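Local coordinates for protein anti-Sigma factor ChrR, transcriptional activator ChrR (Rhodobacter sphaeroides, PDB 2Z2S) that acts as a zinc-binding anti-sigma factor that inhibits the extracytoplasmic function sigma factor RpoE, and needs its C-terminal domain to respond to singlet oxygen, at residues 24-29 against 188-193; 131-136 against 184-189. One frame throughout, in Å; residues are numbered along the deposited sequence.

Contact 1 (24-29 against 188-193); sequences FSLVVA and ICLAAT
Phe24 meets Ala192 and Thr193 along one flank of its ring, CD1 to CZ, which can be traced outward from CB. The first torsion sets CG anti to the carbonyl carbon (chi1 -66°), and beyond CG that flank borders the strand. CD1 lies 3.8 Å from Ala192 CB. One atom further, CE1 comes 3.4 Å from Ala192 O, which sits at the ring edge, near its plane. At the tip, Phe24 CZ is 3.8 Å from Thr193 C. One helical turn on, Val27 CG2 packs 3.6 Å from Ala192 CB, and the same methyl lies 3.9 Å from Leu190 CG, the two side chains running alongside each other in opposite senses. The axes of the two short segments come within 7.9 Å at 144°, nearer antiparallel than parallel. Leu148 of the adjoining strand 147-151 also touches Phe24 and Val27, extending the apolar surface. The helix belongs to the anti-sigma region and the strand to the cupin-like domain. With every touching residue buried and no hydrogen bond between the segments, this part of the domain interface rests on apolar side chains packed against one another and against the strand backbone, not on directional polar bonds.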
ATOM      1  N   PHE B  24       2.902  -8.298  -8.455  1.00 30.43           N
ATOM      2  CA  PHE B  24       1.955  -8.590  -7.393  1.00 31.31           C
ATOM      3  C   PHE B  24       1.498  -7.312  -6.681  1.00 29.19           C
ATOM      4  O   PHE B  24       0.321  -7.161  -6.384  1.00 29.33           O
ATOM      5  CB  PHE B  24       2.561  -9.597  -6.399  1.00 34.54           C
ATOM      6  CG  PHE B  24       2.808 -10.959  -6.999  1.00 37.38           C
ATOM      7  CD1 PHE B  24       1.815 -11.594  -7.728  1.00 39.17           C
ATOM      8  CD2 PHE B  24       4.021 -11.605  -6.833  1.00 39.25           C
ATOM      9  CE1 PHE B  24       2.024 -12.842  -8.281  1.00 38.57           C
ATOM     10  CE2 PHE B  24       4.232 -12.862  -7.388  1.00 39.36           C
ATOM     11  CZ  PHE B  24       3.229 -13.476  -8.110  1.00 38.91           C
ATOM     12  N   SER B  25       2.420  -6.391  -6.419  1.00 27.02           N
ATOM     13  CA  SER B  25       2.065  -5.126  -5.783  1.00 25.79           C
ATOM     14  C   SER B  25       1.033  -4.406  -6.629  1.00 25.65           C
ATOM     15  O   SER B  25       0.180  -3.696  -6.118  1.00 27.41           O
ATOM     16  CB  SER B  25       3.287  -4.227  -5.654  1.00 25.75           C
ATOM     17  OG  SER B  25       4.291  -4.849  -4.877  1.00 28.77           O
ATOM     18  N   LEU B  26       1.116  -4.574  -7.937  1.00 25.32           N
ATOM     19  CA  LEU B  26       0.161  -3.928  -8.818  1.00 24.04           C
ATOM     20  C   LEU B  26      -1.260  -4.487  -8.631  1.00 22.23           C
ATOM     21  O   LEU B  26      -2.236  -3.755  -8.570  1.00 20.25           O
ATOM     22  CB  LEU B  26       0.617  -4.095 -10.269  1.00 24.52           C
ATOM     23  CG  LEU B  26      -0.229  -3.402 -11.345  1.00 26.61           C
ATOM     24  CD1 LEU B  26      -0.557  -1.979 -10.900  1.00 25.64           C
ATOM     25  CD2 LEU B  26       0.537  -3.397 -12.698  1.00 25.96           C
ATOM     26  N   VAL B  27      -1.379  -5.796  -8.534  1.00 20.66           N
ATOM     27  CA  VAL B  27      -2.695  -6.370  -8.377  1.00 21.75           C
ATOM     28  C   VAL B  27      -3.252  -6.107  -6.997  1.00 20.70           C
ATOM     29  O   VAL B  27      -4.406  -5.702  -6.847  1.00 18.63           O
ATOM     30  CB  VAL B  27      -2.658  -7.875  -8.620  1.00 23.01           C
ATOM     31  CG1 VAL B  27      -3.992  -8.483  -8.309  1.00 22.80           C
ATOM     32  CG2 VAL B  27      -2.293  -8.142 -10.063  1.00 27.09           C
ATOM     33  N   VAL B  28      -2.430  -6.341  -5.985  1.00 21.04           N
ATOM     34  CA  VAL B  28      -2.867  -6.133  -4.618  1.00 22.66           C
ATOM     35  C   VAL B  28      -3.355  -4.706  -4.395  1.00 23.63           C
ATOM     36  O   VAL B  28      -4.414  -4.483  -3.806  1.00 23.40           O
ATOM     37  CB  VAL B  28      -1.748  -6.433  -3.639  1.00 21.17           C
ATOM     38  CG1 VAL B  28      -2.184  -6.088  -2.234  1.00 22.43           C
ATOM     39  CG2 VAL B  28      -1.396  -7.887  -3.718  1.00 23.61           C
ATOM     40  N   ALA B  29      -2.587  -3.737  -4.879  1.00 23.16           N
ATOM     41  CA  ALA B  29      -2.970  -2.341  -4.717  1.00 23.43           C
ATOM     42  C   ALA B  29      -4.171  -1.920  -5.569  1.00 23.42           C
ATOM     43  O   ALA B  29      -4.856  -0.969  -5.222  1.00 24.55           O
ATOM     44  CB  ALA B  29      -1.778  -1.428  -5.002  1.00 22.57           C
ATOM     45  N   ILE B 188     -12.911  -8.504 -18.154  1.00 46.92           N
ATOM     46  CA  ILE B 188     -11.524  -8.071 -18.260  1.00 44.53           C
ATOM     47  C   ILE B 188     -10.865  -8.226 -16.897  1.00 43.87           C
ATOM     48  O   ILE B 188     -11.411  -7.794 -15.886  1.00 43.97           O
ATOM     49  CB  ILE B 188     -11.426  -6.602 -18.685  1.00 43.64           C
ATOM     50  CG1 ILE B 188     -12.335  -6.354 -19.888  1.00 42.50           C
ATOM     51  CG2 ILE B 188      -9.989  -6.261 -19.020  1.00 41.05           C
ATOM     52  CD1 ILE B 188     -12.515  -4.892 -20.226  1.00 44.16           C
ATOM     53  N   CYS B 189      -9.689  -8.836 -16.869  1.00 43.01           N
ATOM     54  CA  CYS B 189      -8.989  -9.044 -15.615  1.00 42.59           C
ATOM     55  C   CYS B 189      -7.575  -8.508 -15.621  1.00 42.30           C
ATOM     56  O   CYS B 189      -7.037  -8.150 -16.665  1.00 43.23           O
ATOM     57  CB  CYS B 189      -8.919 -10.532 -15.304  1.00 42.31           C
ATOM     58  SG  CYS B 189     -10.511 -11.313 -15.197  1.00 45.86           S
ATOM     59  N   LEU B 190      -6.991  -8.457 -14.428  1.00 41.86           N
ATOM     60  CA  LEU B 190      -5.610  -8.044 -14.240  1.00 41.26           C
ATOM     61  C   LEU B 190      -4.960  -9.241 -13.561  1.00 42.17           C
ATOM     62  O   LEU B 190      -5.369  -9.643 -12.469  1.00 41.71           O
ATOM     63  CB  LEU B 190      -5.513  -6.824 -13.333  1.00 39.92           C
ATOM     64  CG  LEU B 190      -4.081  -6.361 -13.048  1.00 38.89           C
ATOM     65  CD1 LEU B 190      -3.312  -6.150 -14.341  1.00 37.95           C
ATOM     66  CD2 LEU B 190      -4.144  -5.080 -12.244  1.00 38.74           C
ATOM     67  N   ALA B 191      -3.972  -9.833 -14.216  1.00 42.78           N
ATOM     68  CA  ALA B 191      -3.313 -10.984 -13.639  1.00 42.85           C
ATOM     69  C   ALA B 191      -1.832 -10.747 -13.430  1.00 43.34           C
ATOM     70  O   ALA B 191      -1.212  -9.900 -14.076  1.00 43.18           O
ATOM     71  CB  ALA B 191      -3.538 -12.192 -14.510  1.00 43.49           C
ATOM     72  N   ALA B 192      -1.275 -11.504 -12.499  1.00 43.80           N
ATOM     73  CA  ALA B 192       0.122 -11.396 -12.180  1.00 45.61           C
ATOM     74  C   ALA B 192       0.600 -12.782 -11.791  1.00 47.62           C
ATOM     75  O   ALA B 192      -0.034 -13.449 -10.969  1.00 47.99           O
ATOM     76  CB  ALA B 192       0.306 -10.424 -11.033  1.00 45.63           C
ATOM     77  N   THR B 193       1.703 -13.220 -12.399  1.00 49.71           N
ATOM     78  CA  THR B 193       2.280 -14.528 -12.110  1.00 51.49           C
ATOM     79  C   THR B 193       3.751 -14.396 -11.784  1.00 53.07           C
ATOM     80  O   THR B 193       4.408 -13.444 -12.214  1.00 52.46           O
ATOM     81  CB  THR B 193       2.188 -15.461 -13.302  1.00 51.45           C
ATOM     82  OG1 THR B 193       0.989 -15.184 -14.028  1.00 51.92           O
ATOM     83  CG2 THR B 193       2.175 -16.902 -12.830  1.00 51.46           C
TER

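Contact 2 (131-136 against 184-189); sequences WIPGGQ and GLDCIC
Leu185 O faces Gly134 N at 4.2 Å, too far for a hydrogen bond, where both segments are loop. At Asp186 the side chain turns to the other segment, with CG anti to the carbonyl carbon (chi1 -82°). Its carboxylate is inclined by 46° to the Trp131 ring, and Trp131 NE1 makes a weak hydrogen bond of 3.1 Å to Asp186 OD2, an oxygen whose modelled position is doubtful. Cys187 follows as an antiparallel hydrogen-bonded pair with Ile132. Its N donates to Ile132 O at 2.8 Å, and its O accepts from Ile132 N at 3.2 Å. Ile188 then forms the non-hydrogen-bonded pair with Trp131, CG1 making a CH-pi contact over one ring face, 4.2 Å from the centroid of the six-membered ring. Ile188 CD1 lies on the same side, 3.4 Å from Trp131 CZ3 and also near CE3. An alanine in place of Trp131 lacks the indole, which would probably open a gap beside Ile188 CG1 and CD1 and leave Arg115 without its cation-pi partner. Beyond Ile132, Pro133 to Gln136 form a type II beta turn with Gly135, phi 93°, at its third position. Strand 126-132 ends in this turn beside the start of strand 187-193, an antiparallel pairing within the beta sheet of the cupin-like domain.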
ATOM      1  N   TRP B 131      -8.352 -10.179 -21.687  1.00 56.51           N
ATOM      2  CA  TRP B 131      -9.668  -9.805 -22.175  1.00 57.85           C
ATOM      3  C   TRP B 131     -10.390 -11.068 -22.624  1.00 58.10           C
ATOM      4  O   TRP B 131     -10.063 -11.659 -23.653  1.00 57.78           O
ATOM      5  CB  TRP B 131      -9.527  -8.806 -23.326  1.00 58.87           C
ATOM      6  CG  TRP B 131     -10.821  -8.325 -23.893  1.00 58.89           C
ATOM      7  CD1 TRP B 131     -11.747  -9.068 -24.565  1.00 59.38           C
ATOM      8  CD2 TRP B 131     -11.323  -6.988 -23.865  1.00 59.12           C
ATOM      9  NE1 TRP B 131     -12.794  -8.275 -24.963  1.00 60.02           N
ATOM     10  CE2 TRP B 131     -12.559  -6.991 -24.546  1.00 60.06           C
ATOM     11  CE3 TRP B 131     -10.847  -5.784 -23.334  1.00 59.86           C
ATOM     12  CZ2 TRP B 131     -13.332  -5.834 -24.710  1.00 60.20           C
ATOM     13  CZ3 TRP B 131     -11.617  -4.628 -23.496  1.00 60.14           C
ATOM     14  CH2 TRP B 131     -12.845  -4.666 -24.181  1.00 60.51           C
ATOM     15  N   ILE B 132     -11.378 -11.473 -21.836  1.00 59.01           N
ATOM     16  CA  ILE B 132     -12.148 -12.679 -22.109  1.00 59.93           C
ATOM     17  C   ILE B 132     -13.609 -12.365 -22.296  1.00 61.39           C
ATOM     18  O   ILE B 132     -14.270 -11.894 -21.375  1.00 62.31           O
ATOM     19  CB  ILE B 132     -12.026 -13.645 -20.959  1.00 59.49           C
ATOM     20  CG1 ILE B 132     -10.584 -14.042 -20.813  1.00 58.91           C
ATOM     21  CG2 ILE B 132     -12.879 -14.874 -21.183  1.00 59.96           C
ATOM     22  CD1 ILE B 132     -10.338 -14.369 -19.478  1.00 56.77           C
ATOM     23  N   PRO B 133     -14.135 -12.645 -23.494  1.00 63.05           N
ATOM     24  CA  PRO B 133     -15.526 -12.416 -23.889  1.00 64.04           C
ATOM     25  C   PRO B 133     -16.482 -13.359 -23.183  1.00 65.80           C
ATOM     26  O   PRO B 133     -16.096 -14.447 -22.752  1.00 65.84           O
ATOM     27  CB  PRO B 133     -15.501 -12.658 -25.396  1.00 63.48           C
ATOM     28  CG  PRO B 133     -14.043 -12.472 -25.764  1.00 62.85           C
ATOM     29  CD  PRO B 133     -13.363 -13.158 -24.633  1.00 63.10           C
ATOM     30  N   GLY B 134     -17.736 -12.938 -23.068  1.00 67.69           N
ATOM     31  CA  GLY B 134     -18.720 -13.774 -22.415  1.00 70.04           C
ATOM     32  C   GLY B 134     -18.810 -15.125 -23.091  1.00 72.69           C
ATOM     33  O   GLY B 134     -18.826 -15.210 -24.318  1.00 73.57           O
ATOM     34  N   GLY B 135     -18.846 -16.196 -22.312  1.00 74.63           N
ATOM     35  CA  GLY B 135     -18.962 -17.509 -22.920  1.00 77.18           C
ATOM     36  C   GLY B 135     -17.686 -18.278 -23.218  1.00 79.02           C
ATOM     37  O   GLY B 135     -17.726 -19.507 -23.281  1.00 79.40           O
ATOM     38  N   GLN B 136     -16.561 -17.600 -23.428  1.00 80.60           N
ATOM     39  CA  GLN B 136     -15.326 -18.335 -23.687  1.00 82.40           C
ATOM     40  C   GLN B 136     -14.672 -18.563 -22.337  1.00 82.89           C
ATOM     41  O   GLN B 136     -15.219 -18.186 -21.316  1.00 83.39           O
ATOM     42  CB  GLN B 136     -14.394 -17.551 -24.614  1.00 83.08           C
ATOM     43  CG  GLN B 136     -13.931 -18.372 -25.814  1.00 84.52           C
ATOM     44  CD  GLN B 136     -13.253 -17.533 -26.880  1.00 85.83           C
ATOM     45  OE1 GLN B 136     -13.214 -16.308 -26.787  1.00 86.91           O
ATOM     46  NE2 GLN B 136     -12.722 -18.192 -27.906  1.00 86.38           N
ATOM     47  N   GLY B 184     -22.753 -11.951 -20.799  1.00 68.48           N
ATOM     48  CA  GLY B 184     -23.338 -10.663 -20.483  1.00 67.60           C
ATOM     49  C   GLY B 184     -22.340  -9.647 -20.986  1.00 67.22           C
ATOM     50  O   GLY B 184     -22.422  -9.216 -22.133  1.00 67.84           O
ATOM     51  N   LEU B 185     -21.382  -9.275 -20.144  1.00 65.97           N
ATOM     52  CA  LEU B 185     -20.357  -8.324 -20.547  1.00 64.40           C
ATOM     53  C   LEU B 185     -19.028  -9.053 -20.649  1.00 63.12           C
ATOM     54  O   LEU B 185     -18.893 -10.176 -20.167  1.00 62.93           O
ATOM     55  CB  LEU B 185     -20.260  -7.179 -19.536  1.00 65.24           C
ATOM     56  CG  LEU B 185     -20.904  -5.862 -19.977  1.00 65.98           C
ATOM     57  CD1 LEU B 185     -21.503  -5.150 -18.781  1.00 65.93           C
ATOM     58  CD2 LEU B 185     -19.859  -4.992 -20.678  1.00 67.33           C
ATOM     59  N   ASP B 186     -18.054  -8.432 -21.299  1.00 61.43           N
ATOM     60  CA  ASP B 186     -16.752  -9.058 -21.423  1.00 59.92           C
ATOM     61  C   ASP B 186     -16.000  -8.898 -20.105  1.00 57.69           C
ATOM     62  O   ASP B 186     -15.914  -7.800 -19.537  1.00 56.09           O
ATOM     63  CB  ASP B 186     -15.965  -8.447 -22.586  1.00 62.38           C
ATOM     64  CG  ASP B 186     -16.359  -9.040 -23.932  1.00 64.77           C
ATOM     65  OD1 ASP B 186     -17.526  -8.859 -24.350  1.00 65.30           O
ATOM     66  OD2 ASP B 186     -15.496  -9.693 -24.567  1.00 66.35           O
ATOM     67  N   CYS B 187     -15.479 -10.021 -19.623  1.00 54.39           N
ATOM     68  CA  CYS B 187     -14.744 -10.078 -18.373  1.00 51.34           C
ATOM     69  C   CYS B 187     -13.280  -9.720 -18.541  1.00 49.50           C
ATOM     70  O   CYS B 187     -12.493 -10.533 -19.009  1.00 50.57           O
ATOM     71  CB  CYS B 187     -14.861 -11.479 -17.788  1.00 50.42           C
ATOM     72  SG  CYS B 187     -13.648 -11.852 -16.535  1.00 50.26           S
ATOM     73  N   ILE B 188     -12.911  -8.504 -18.154  1.00 46.92           N
ATOM     74  CA  ILE B 188     -11.524  -8.071 -18.260  1.00 44.53           C
ATOM     75  C   ILE B 188     -10.865  -8.226 -16.897  1.00 43.87           C
ATOM     76  O   ILE B 188     -11.411  -7.794 -15.886  1.00 43.97           O
ATOM     77  CB  ILE B 188     -11.426  -6.602 -18.685  1.00 43.64           C
ATOM     78  CG1 ILE B 188     -12.335  -6.354 -19.888  1.00 42.50           C
ATOM     79  CG2 ILE B 188      -9.989  -6.261 -19.020  1.00 41.05           C
ATOM     80  CD1 ILE B 188     -12.515  -4.892 -20.226  1.00 44.16           C
ATOM     81  N   CYS B 189      -9.689  -8.836 -16.869  1.00 43.01           N
ATOM     82  CA  CYS B 189      -8.989  -9.044 -15.615  1.00 42.59           C
ATOM     83  C   CYS B 189      -7.575  -8.508 -15.621  1.00 42.30           C
ATOM     84  O   CYS B 189      -7.037  -8.150 -16.665  1.00 43.23           O
ATOM     85  CB  CYS B 189      -8.919 -10.532 -15.304  1.00 42.31           C
ATOM     86  SG  CYS B 189     -10.511 -11.313 -15.197  1.00 45.86           S
TER

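How the contacts relate
From the N terminus, the chain first passes through helix 22-32, whose residues 24-29 meet strand 187-193 in contact 1, closing a loop of 158 residues. Within that span the end of strand 126-132 and the turn after it form 131-136, and contact 2 closes a shorter loop of 47 residues when the chain returns at 184-189. Contact 2 is therefore nested in contact 1, and both end on the same strand, sharing Ile188 and Cys189, with centres about 17 Å apart. The inner loop holds His141, His143, Glu147 and His177, assigned to the second zinc site. Contact 2 joins neighbouring strands inside the cupin-like sheet; contact 1 joins that sheet to the anti-sigma domain.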